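Local coordinates for glycoside hydrolase family 16 protein (Bacteroides ovatus, PDB 7KR6), which probably hydrolyses O-glycosidic bonds of beta-glucans as an endo-glucanase and here holds a fluorinated glucosyl ligand in its glycan-binding cleft, at residues 62-67 / 245-250; 127-132 / 145-150; 234-239 / 264-269. The protein carries 1 engineered substitution. All blocks are in the same frame, centred on the assembly; numbering follows the deposited sequence.

Contact 1: residues 62-67 / 245-250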
loop_
_atom_site.group_PDB
_atom_site.type_symbol
_atom_site.label_atom_id
_atom_site.label_comp_id
_atom_site.label_asym_id
_atom_site.label_seq_id
_atom_site.Cartn_x
_atom_site.Cartn_y
_atom_site.Cartn_z
ATOM N N GLN A 62 11.221 -5.525 9.785
ATOM C CA GLN A 62 12.463 -4.713 10.014
ATOM C C GLN A 62 12.270 -3.662 11.128
ATOM O O GLN A 62 13.012 -2.642 11.180
ATOM C CB GLN A 62 12.893 -4.013 8.726
ATOM C CG GLN A 62 13.315 -4.974 7.602
ATOM C CD GLN A 62 13.634 -4.229 6.325
ATOM O OE1 GLN A 62 14.750 -3.745 6.124
ATOM N NE2 GLN A 62 12.645 -4.052 5.460
ATOM N N GLU A 63 11.409 -3.934 12.083
ATOM C CA GLU A 63 11.163 -3.020 13.238
ATOM C C GLU A 63 12.417 -2.930 14.126
ATOM O O GLU A 63 13.205 -3.918 14.204
ATOM C CB GLU A 63 9.968 -3.469 14.069
ATOM C CG GLU A 63 8.669 -3.435 13.276
ATOM C CD GLU A 63 7.550 -4.319 13.768
ATOM O OE1 GLU A 63 7.628 -4.772 14.903
ATOM O OE2 GLU A 63 6.631 -4.600 12.945
ATOM N N LEU A 64 12.616 -1.781 14.755
ATOM C CA LEU A 64 13.806 -1.507 15.593
ATOM C C LEU A 64 13.585 -1.951 17.039
ATOM O O LEU A 64 14.598 -2.188 17.704
ATOM C CB LEU A 64 14.127 -0.007 15.523
ATOM C CG LEU A 64 14.460 0.503 14.117
ATOM C CD1 LEU A 64 14.580 2.023 14.070
ATOM C CD2 LEU A 64 15.716 -0.148 13.607
ATOM N N GLN A 65 12.361 -1.937 17.572
ATOM C CA GLN A 65 12.144 -2.177 19.019
ATOM C C GLN A 65 12.250 -3.666 19.323
ATOM O O GLN A 65 11.839 -4.503 18.504
ATOM C CB GLN A 65 10.783 -1.693 19.507
ATOM C CG GLN A 65 9.617 -2.634 19.199
ATOM C CD GLN A 65 9.315 -2.800 17.733
ATOM O OE1 GLN A 65 9.565 -1.893 16.928
ATOM N NE2 GLN A 65 8.727 -3.940 17.402
ATOM N N ALA A 66 12.724 -3.950 20.529
ATOM C CA ALA A 66 12.429 -5.222 21.214
ATOM C C ALA A 66 11.095 -5.044 21.926
ATOM O O ALA A 66 10.821 -3.985 22.495
ATOM C CB ALA A 66 13.538 -5.521 22.173
ATOM N N TYR A 67 10.275 -6.075 21.950
ATOM C CA TYR A 67 9.087 -6.051 22.819
ATOM C C TYR A 67 9.426 -6.750 24.142
ATOM O O TYR A 67 10.089 -7.837 24.082
ATOM C CB TYR A 67 7.922 -6.739 22.120
ATOM C CG TYR A 67 7.290 -5.938 20.990
ATOM C CD1 TYR A 67 6.766 -4.683 21.244
ATOM C CD2 TYR A 67 7.173 -6.453 19.711
ATOM C CE1 TYR A 67 6.124 -3.949 20.251
ATOM C CE2 TYR A 67 6.520 -5.741 18.718
ATOM C CZ TYR A 67 5.988 -4.493 18.995
ATOM O OH TYR A 67 5.347 -3.775 18.003
ATOM N N THR A 245 7.140 2.518 8.087
ATOM C CA THR A 245 7.488 3.911 8.475
ATOM C C THR A 245 8.574 4.459 7.525
ATOM O O THR A 245 8.785 5.685 7.534
ATOM C CB THR A 245 8.027 3.981 9.893
ATOM O OG1 THR A 245 9.347 3.418 9.936
ATOM C CG2 THR A 245 7.158 3.299 10.931
ATOM N N GLY A 246 9.192 3.578 6.762
ATOM C CA GLY A 246 10.355 3.859 5.912
ATOM C C GLY A 246 11.637 4.067 6.692
ATOM O O GLY A 246 12.669 4.351 6.033
ATOM N N ILE A 247 11.646 3.809 7.994
ATOM C CA ILE A 247 12.847 3.929 8.846
ATOM C C ILE A 247 13.213 2.564 9.391
ATOM O O ILE A 247 12.428 2.033 10.246
ATOM C CB ILE A 247 12.557 4.910 9.975
ATOM C CG1 ILE A 247 12.327 6.311 9.419
ATOM C CG2 ILE A 247 13.656 4.848 11.017
ATOM C CD1 ILE A 247 11.599 7.215 10.385
ATOM N N THR A 248 14.333 1.985 8.928
ATOM C CA THR A 248 14.780 0.628 9.296
ATOM C C THR A 248 16.205 0.693 9.841
ATOM O O THR A 248 16.739 -0.321 10.119
ATOM C CB THR A 248 14.622 -0.346 8.122
ATOM O OG1 THR A 248 15.372 0.119 6.994
ATOM C CG2 THR A 248 13.169 -0.470 7.703
ATOM N N ASP A 249 16.728 1.896 10.091
ATOM C CA ASP A 249 18.105 2.118 10.602
ATOM C C ASP A 249 17.960 3.135 11.714
ATOM O O ASP A 249 17.294 4.167 11.484
ATOM C CB ASP A 249 19.008 2.545 9.445
ATOM C CG ASP A 249 20.363 3.141 9.795
ATOM O OD1 ASP A 249 20.778 3.089 10.998
ATOM O OD2 ASP A 249 21.000 3.659 8.832
ATOM N N ILE A 250 18.477 2.816 12.894
ATOM C CA ILE A 250 18.375 3.723 14.057
ATOM C C ILE A 250 18.968 5.092 13.704
ATOM O O ILE A 250 18.519 6.080 14.308
ATOM C CB ILE A 250 19.021 3.117 15.318
ATOM C CG1 ILE A 250 18.532 3.867 16.566
ATOM C CG2 ILE A 250 20.534 3.024 15.157
ATOM C CD1 ILE A 250 18.813 3.162 17.864
HETATM O O HOH W 1 15.613 -2.766 10.937
#

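Contact 2: residues 127-132 / 145-150. Engineered in segment 145-150: Ala149 (natural residue Glu). With G2F (2-deoxy-2-fluoro-alpha-D-glucopyranose), chain C.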
loop_
_atom_site.group_PDB
_atom_site.type_symbol
_atom_site.label_atom_id
_atom_site.label_comp_id
_atom_site.label_asym_id
_atom_site.label_seq_id
_atom_site.Cartn_x
_atom_site.Cartn_y
_atom_site.Cartn_z
ATOM N N PRO A 127 2.130 2.926 15.928
ATOM C CA PRO A 127 1.067 2.304 16.737
ATOM C C PRO A 127 0.057 1.587 15.856
ATOM O O PRO A 127 -0.195 2.042 14.728
ATOM C CB PRO A 127 0.341 3.490 17.343
ATOM C CG PRO A 127 0.586 4.636 16.338
ATOM C CD PRO A 127 1.994 4.393 15.846
ATOM N N ALA A 128 -0.555 0.524 16.393
ATOM C CA ALA A 128 -1.596 -0.209 15.645
ATOM C C ALA A 128 -2.588 -0.876 16.614
ATOM O O ALA A 128 -2.240 -1.213 17.786
ATOM C CB ALA A 128 -0.964 -1.203 14.706
ATOM N N PHE A 129 -3.802 -0.999 16.129
ATOM C CA PHE A 129 -4.929 -1.720 16.743
ATOM C C PHE A 129 -5.405 -2.686 15.673
ATOM O O PHE A 129 -5.835 -2.202 14.598
ATOM C CB PHE A 129 -5.991 -0.695 17.147
ATOM C CG PHE A 129 -7.336 -1.247 17.552
ATOM C CD1 PHE A 129 -7.458 -2.461 18.237
ATOM C CD2 PHE A 129 -8.481 -0.542 17.259
ATOM C CE1 PHE A 129 -8.712 -2.915 18.617
ATOM C CE2 PHE A 129 -9.737 -0.980 17.652
ATOM C CZ PHE A 129 -9.840 -2.182 18.331
ATOM N N TRP A 130 -5.329 -3.981 15.938
ATOM C CA TRP A 130 -5.504 -4.964 14.856
ATOM C C TRP A 130 -5.943 -6.325 15.396
ATOM O O TRP A 130 -6.132 -6.466 16.587
ATOM C CB TRP A 130 -4.210 -5.010 14.054
ATOM C CG TRP A 130 -2.936 -5.287 14.787
ATOM C CD1 TRP A 130 -2.299 -4.499 15.702
ATOM C CD2 TRP A 130 -2.020 -6.343 14.481
ATOM N NE1 TRP A 130 -1.086 -5.033 16.022
ATOM C CE2 TRP A 130 -0.893 -6.161 15.292
ATOM C CE3 TRP A 130 -2.048 -7.432 13.601
ATOM C CZ2 TRP A 130 0.217 -6.989 15.199
ATOM C CZ3 TRP A 130 -0.954 -8.249 13.535
ATOM C CH2 TRP A 130 0.156 -8.037 14.321
ATOM N N MET A 131 -6.183 -7.251 14.475
ATOM C CA MET A 131 -6.771 -8.561 14.808
ATOM C C MET A 131 -6.125 -9.610 13.921
ATOM O O MET A 131 -5.777 -9.290 12.757
ATOM C CB MET A 131 -8.287 -8.536 14.593
ATOM C CG MET A 131 -9.020 -7.601 15.495
ATOM S SD MET A 131 -10.707 -7.294 14.944
ATOM C CE MET A 131 -11.402 -8.904 14.542
ATOM N N MET A 132 -5.972 -10.832 14.433
ATOM C CA MET A 132 -5.601 -11.978 13.562
ATOM C C MET A 132 -6.493 -13.162 13.884
ATOM O O MET A 132 -7.064 -13.210 14.971
ATOM C CB MET A 132 -4.144 -12.413 13.705
ATOM C CG MET A 132 -3.136 -11.438 13.072
ATOM S SD MET A 132 -1.428 -11.992 13.017
ATOM C CE MET A 132 -0.870 -11.645 14.670
ATOM N N ILE A 145 -6.557 -8.216 10.176
ATOM C CA ILE A 145 -7.308 -6.942 9.994
ATOM C C ILE A 145 -6.540 -5.876 10.747
ATOM O O ILE A 145 -6.415 -5.979 11.963
ATOM C CB ILE A 145 -8.758 -7.014 10.476
ATOM C CG1 ILE A 145 -9.502 -8.213 9.893
ATOM C CG2 ILE A 145 -9.428 -5.707 10.144
ATOM C CD1 ILE A 145 -10.808 -8.457 10.580
ATOM N N ASP A 146 -6.007 -4.912 10.010
ATOM C CA ASP A 146 -5.346 -3.737 10.595
ATOM C C ASP A 146 -6.418 -2.665 10.679
ATOM O O ASP A 146 -6.675 -2.007 9.687
ATOM C CB ASP A 146 -4.088 -3.398 9.833
ATOM C CG ASP A 146 -3.232 -2.363 10.482
ATOM O OD1 ASP A 146 -3.440 -2.094 11.702
ATOM O OD2 ASP A 146 -2.271 -1.942 9.728
ATOM N N ILE A 147 -7.023 -2.506 11.860
ATOM C CA ILE A 147 -8.168 -1.581 12.015
ATOM C C ILE A 147 -7.626 -0.150 11.855
ATOM O O ILE A 147 -8.178 0.645 11.082
ATOM C CB ILE A 147 -8.894 -1.760 13.356
ATOM C CG1 ILE A 147 -9.514 -3.152 13.484
ATOM C CG2 ILE A 147 -9.939 -0.677 13.535
ATOM C CD1 ILE A 147 -9.984 -3.472 14.863
ATOM N N MET A 148 -6.557 0.122 12.569
ATOM C CA MET A 148 -5.908 1.448 12.491
ATOM C C MET A 148 -4.418 1.241 12.683
ATOM O O MET A 148 -4.002 0.501 13.558
ATOM C CB MET A 148 -6.480 2.358 13.585
ATOM C CG MET A 148 -5.777 3.719 13.807
ATOM S SD MET A 148 -4.230 3.662 14.732
ATOM C CE MET A 148 -4.802 3.297 16.394
ATOM N N ALA A 149 -3.641 1.949 11.876
ATOM C CA ALA A 149 -2.216 2.175 12.096
ATOM C C ALA A 149 -1.930 3.618 11.721
ATOM O O ALA A 149 -2.567 4.139 10.802
ATOM C CB ALA A 149 -1.392 1.245 11.282
ATOM N N MET A 150 -1.016 4.232 12.446
ATOM C CA MET A 150 -0.464 5.553 12.016
ATOM C C MET A 150 1.044 5.418 11.941
ATOM O O MET A 150 1.633 4.441 12.440
ATOM C CB MET A 150 -0.873 6.661 12.981
ATOM C CG MET A 150 -2.361 6.824 13.037
ATOM S SD MET A 150 -2.954 8.303 13.854
ATOM C CE MET A 150 -2.740 9.485 12.520
HETATM C C1 G2F C . -0.658 -5.996 9.742
HETATM C C2 G2F C . 0.675 -6.492 9.298
HETATM C C3 G2F C . 1.562 -6.840 10.474
HETATM C C4 G2F C . 1.722 -5.600 11.316
HETATM C C5 G2F C . 0.291 -5.196 11.791
HETATM C C6 G2F C . 0.190 -4.021 12.736
HETATM O O3 G2F C . 2.812 -7.344 10.016
HETATM O O4 G2F C . 2.631 -5.921 12.427
HETATM O O5 G2F C . -0.588 -4.914 10.683
HETATM O O6 G2F C . 0.942 -2.874 12.189
HETATM F F2 G2F C . 0.478 -7.563 8.373
#

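Contact 3: residues 234-239 / 264-269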
loop_
_atom_site.group_PDB
_atom_site.type_symbol
_atom_site.label_atom_id
_atom_site.label_comp_id
_atom_site.label_asym_id
_atom_site.label_seq_id
_atom_site.Cartn_x
_atom_site.Cartn_y
_atom_site.Cartn_z
ATOM N N ILE A 234 -7.446 -10.082 19.327
ATOM C CA ILE A 234 -7.140 -8.621 19.324
ATOM C C ILE A 234 -5.683 -8.418 19.653
ATOM O O ILE A 234 -5.122 -9.128 20.518
ATOM C CB ILE A 234 -8.066 -7.880 20.302
ATOM C CG1 ILE A 234 -9.536 -8.145 20.027
ATOM C CG2 ILE A 234 -7.774 -6.383 20.312
ATOM C CD1 ILE A 234 -10.464 -7.914 21.213
ATOM N N LEU A 235 -5.078 -7.433 18.990
ATOM C CA LEU A 235 -3.717 -6.997 19.297
ATOM C C LEU A 235 -3.655 -5.482 19.391
ATOM O O LEU A 235 -4.427 -4.783 18.697
ATOM C CB LEU A 235 -2.687 -7.427 18.253
ATOM C CG LEU A 235 -2.634 -8.921 17.944
ATOM C CD1 LEU A 235 -3.438 -9.246 16.705
ATOM C CD2 LEU A 235 -1.212 -9.355 17.788
ATOM N N PHE A 236 -2.752 -5.030 20.272
ATOM C CA PHE A 236 -2.307 -3.607 20.354
ATOM C C PHE A 236 -0.794 -3.588 20.432
ATOM O O PHE A 236 -0.191 -4.396 21.155
ATOM C CB PHE A 236 -2.843 -2.876 21.587
ATOM C CG PHE A 236 -4.342 -2.721 21.682
ATOM C CD1 PHE A 236 -5.032 -1.699 21.061
ATOM C CD2 PHE A 236 -5.055 -3.613 22.471
ATOM C CE1 PHE A 236 -6.406 -1.560 21.226
ATOM C CE2 PHE A 236 -6.430 -3.520 22.575
ATOM C CZ PHE A 236 -7.106 -2.489 21.963
ATOM N N ASN A 237 -0.159 -2.634 19.757
ATOM C CA ASN A 237 1.325 -2.541 19.868
ATOM C C ASN A 237 1.762 -1.140 19.502
ATOM O O ASN A 237 0.996 -0.411 18.822
ATOM C CB ASN A 237 2.056 -3.526 18.962
ATOM C CG ASN A 237 1.883 -3.170 17.507
ATOM O OD1 ASN A 237 0.759 -3.235 16.966
ATOM N ND2 ASN A 237 2.907 -2.539 16.932
ATOM N N LEU A 238 2.939 -0.789 19.989
ATOM C CA LEU A 238 3.627 0.461 19.577
ATOM C C LEU A 238 4.974 0.020 19.017
ATOM O O LEU A 238 5.943 -0.211 19.778
ATOM C CB LEU A 238 3.707 1.449 20.744
ATOM C CG LEU A 238 4.482 2.744 20.471
ATOM C CD1 LEU A 238 3.843 3.541 19.347
ATOM C CD2 LEU A 238 4.447 3.587 21.716
ATOM N N ALA A 239 5.051 -0.100 17.689
ATOM C CA ALA A 239 6.312 -0.446 17.015
ATOM C C ALA A 239 7.111 0.851 16.870
ATOM O O ALA A 239 6.501 1.942 16.930
ATOM C CB ALA A 239 6.077 -1.124 15.689
ATOM N N MET A 264 1.616 5.050 24.372
ATOM C CA MET A 264 0.308 4.874 23.724
ATOM C C MET A 264 -0.645 4.371 24.815
ATOM O O MET A 264 -0.251 3.489 25.564
ATOM C CB MET A 264 0.457 3.848 22.607
ATOM C CG MET A 264 -0.809 3.309 22.045
ATOM S SD MET A 264 -0.376 2.111 20.727
ATOM C CE MET A 264 -1.980 1.597 20.165
ATOM N N TYR A 265 -1.832 4.946 24.893
ATOM C CA TYR A 265 -2.813 4.671 25.969
ATOM C C TYR A 265 -4.105 4.102 25.398
ATOM O O TYR A 265 -4.709 4.672 24.455
ATOM C CB TYR A 265 -3.160 5.963 26.696
ATOM C CG TYR A 265 -2.005 6.740 27.285
ATOM C CD1 TYR A 265 -1.538 6.467 28.554
ATOM C CD2 TYR A 265 -1.424 7.800 26.600
ATOM C CE1 TYR A 265 -0.503 7.196 29.112
ATOM C CE2 TYR A 265 -0.391 8.539 27.149
ATOM C CZ TYR A 265 0.036 8.267 28.433
ATOM O OH TYR A 265 1.065 8.990 28.975
ATOM N N ILE A 266 -4.602 3.001 25.989
ATOM C CA ILE A 266 -5.914 2.397 25.621
ATOM C C ILE A 266 -6.798 2.444 26.881
ATOM O O ILE A 266 -6.459 1.789 27.877
ATOM C CB ILE A 266 -5.792 0.982 25.029
ATOM C CG1 ILE A 266 -4.854 0.910 23.819
ATOM C CG2 ILE A 266 -7.152 0.480 24.623
ATOM C CD1 ILE A 266 -3.381 0.770 24.129
ATOM N N ASP A 267 -7.840 3.249 26.816
ATOM C CA ASP A 267 -8.726 3.473 28.002
ATOM C C ASP A 267 -9.631 2.262 28.150
ATOM O O ASP A 267 -9.936 1.874 29.310
ATOM C CB ASP A 267 -9.586 4.707 27.819
ATOM C CG ASP A 267 -10.310 5.174 29.073
ATOM O OD1 ASP A 267 -10.059 4.563 30.134
ATOM O OD2 ASP A 267 -11.080 6.132 28.968
ATOM N N TRP A 268 -10.049 1.685 27.043
ATOM C CA TRP A 268 -11.030 0.569 27.059
ATOM C C TRP A 268 -11.104 -0.040 25.672
ATOM O O TRP A 268 -10.740 0.598 24.673
ATOM C CB TRP A 268 -12.426 1.000 27.559
ATOM C CG TRP A 268 -13.054 2.178 26.888
ATOM C CD1 TRP A 268 -13.148 3.447 27.402
ATOM C CD2 TRP A 268 -13.714 2.223 25.616
ATOM N NE1 TRP A 268 -13.824 4.253 26.541
ATOM C CE2 TRP A 268 -14.212 3.528 25.454
ATOM C CE3 TRP A 268 -13.972 1.281 24.616
ATOM C CZ2 TRP A 268 -14.895 3.948 24.318
ATOM C CZ3 TRP A 268 -14.644 1.691 23.485
ATOM C CH2 TRP A 268 -15.090 3.003 23.337
ATOM N N VAL A 269 -11.510 -1.293 25.641
ATOM C CA VAL A 269 -11.873 -2.003 24.392
ATOM C C VAL A 269 -13.155 -2.758 24.694
ATOM O O VAL A 269 -13.323 -3.258 25.825
ATOM C CB VAL A 269 -10.718 -2.875 23.866
ATOM C CG1 VAL A 269 -10.182 -3.868 24.878
ATOM C CG2 VAL A 269 -11.090 -3.570 22.549
#

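Contact 1: residues 62-67 / 245-250
Leu64 reaches from the loop that precedes strand 66-67 onto the backbone of residues 248-250 and the CG2 of Ile247, in the loop that follows strand 232-240. Its CB points toward that loop, and CG lies anti to the carbonyl carbon (chi1 -61°), which extends the two methyls toward the other loop. CD1 comes to 4.3 Å from CG2 of Ile247 and also approaches N and CA of Ile250. CD2 meets main chain rather than side chain: it lies 3.6 Å from the carbonyl oxygen of Thr248, with the amide nitrogens of Asp249 and Ile250 a little farther off. Gln62 makes the second apolar touch, its CB 3.7 Å from CG2 of Thr248, while OE1 passes near CB of the same threonine. The direct contacts are thus all van der Waals. The polar link is a water, which donates to both Gln62 O at 2.6 Å and Thr248 O at 2.8 Å. The 245-250 loop is shaped from within by an ST turn, in which Thr245 OG1 accepts from Ile247 N at 3.0 Å. Leu64 pairs through its backbone with Val240, and Asp249 OD1 is hydrogen-bonded to Asn251 N. With 240 Å² buried at the surface, the chemistry implies a modest join of two loops: leucine methyls seat on peptide groups, and one water satisfies two carbonyls that could not bond to each other.

Contact 2: residues 127-132 / 145-150
Phe129 and Ile147 cross on one face of an antiparallel hairpin, while Trp130 and Asp146 occupy the other, where the sugar binds. Phe129 has CG anti to its nitrogen (chi1 169°), which places the ring under the delta methyl of Ile147. That CD1 lies 3.8 Å from the ring centroid and 16° off its normal, a CH-pi contact over the face. The same methyl touches SD of Met131, whose bent chain runs alongside Ile145 and brings CE to 4.0 Å from its CD1. Phe129 O accepts from Met148 N at 3.2 Å and, weakly, from Ile147 N. Both residues therefore oppose Phe129: a classic beta bulge, which shifts the register by one before Trp130 pairs with Asp146.

On the sugar side, Trp130 turns one ring face to the fluoroglucose, with C6 3.4 Å above the middle of the indole. Its NE1 is hydrogen-bonded to Asn237 OD1. Asp146 OD1 lies 3.8 Å from Trp130 CB, whereas OD2 is merely near the sugar ring oxygen O5, at 3.5 Å without a hydrogen bond. Ala149, an engineered replacement of the natural glutamate, faces the same way as Ala128, their CB atoms 4.2 Å apart. With Glu144, Asp146 and the bulge, this position is consistent with the E-x-D-x-x-E signature of family 16 enzymes. Ile116 and Tyr199, on other strands, cover the Phe129 and Met148 side. The strand pair thus has two distinct faces: interlocked hydrocarbon and sulfur against the sandwich interior, and an aromatic platform beside a carboxylate for carbohydrate.

Contact 3: residues 234-239 / 264-269
Phe236 projects from strand 234-239 into the interface between two layers and meets Ile266 and Val269 on strand 264-269. CG1 of Ile266 sits over one face of the phenyl ring, 4.1 Å from the centroid and 25° off the normal, a CH-pi contact displaced from the ring centre toward CD1. CG2 of the same isoleucine reaches CZ and CE1. Val269 comes instead at the ring edge, near the ring plane, with CB 4.1 Å from CZ. The two residues thus hold different sides of one aromatic group.

Farther along, Leu238 and Met264 pass one another head to tail, and CD2 of the leucine lies 4.1 Å from CB of the methionine. Met264 is fully extended: CG lies anti to the nitrogen (chi1 166°), and the later torsions are also anti. This straight chain carries SD to 3.4 Å from the carbonyl oxygen of Asn237, with CE at 3.8 Å from the same oxygen.

The strand axes run nearly antiparallel, at 161°, but are 8.6 Å apart at their closest, too far for backbone pairing, so the contact is one of facing layers. This fits the beta-sandwich of family 16 enzymes. In the next shell, the Phe236 ring meets that of Phe129 with almost parallel planes, and Pro127 touches Met264. Asn237 points away from the interface; besides its link to Trp130, its ND2 is hydrogen-bonded to Tyr67 OH. Dispersion between buried side chains therefore joins the layers, while the asparagine on the reverse side of strand 234-239 links that strand to Trp130 of the ligand pocket and to Tyr67.

Overall arrangement
From the N terminus, residues 62-67 come first, and contact 1 closes on them only when the chain returns at 245-250, after much of the fold. Contact 2 lies wholly within that long excursion, as a short hairpin of strands 125-133 and 144-150. Contact 3 opens at 234-239, before contact 1 has closed, and ends at 264-269, so contacts 1 and 3 cross along the chain while contacts 2 and 3 follow in series. Strand 232-240 lies beside strand 125-133, which joins the hairpin to the layer-to-layer packing. Contacts 1 and 2, with centres about 17 Å apart, do not touch; contact 3 touches both.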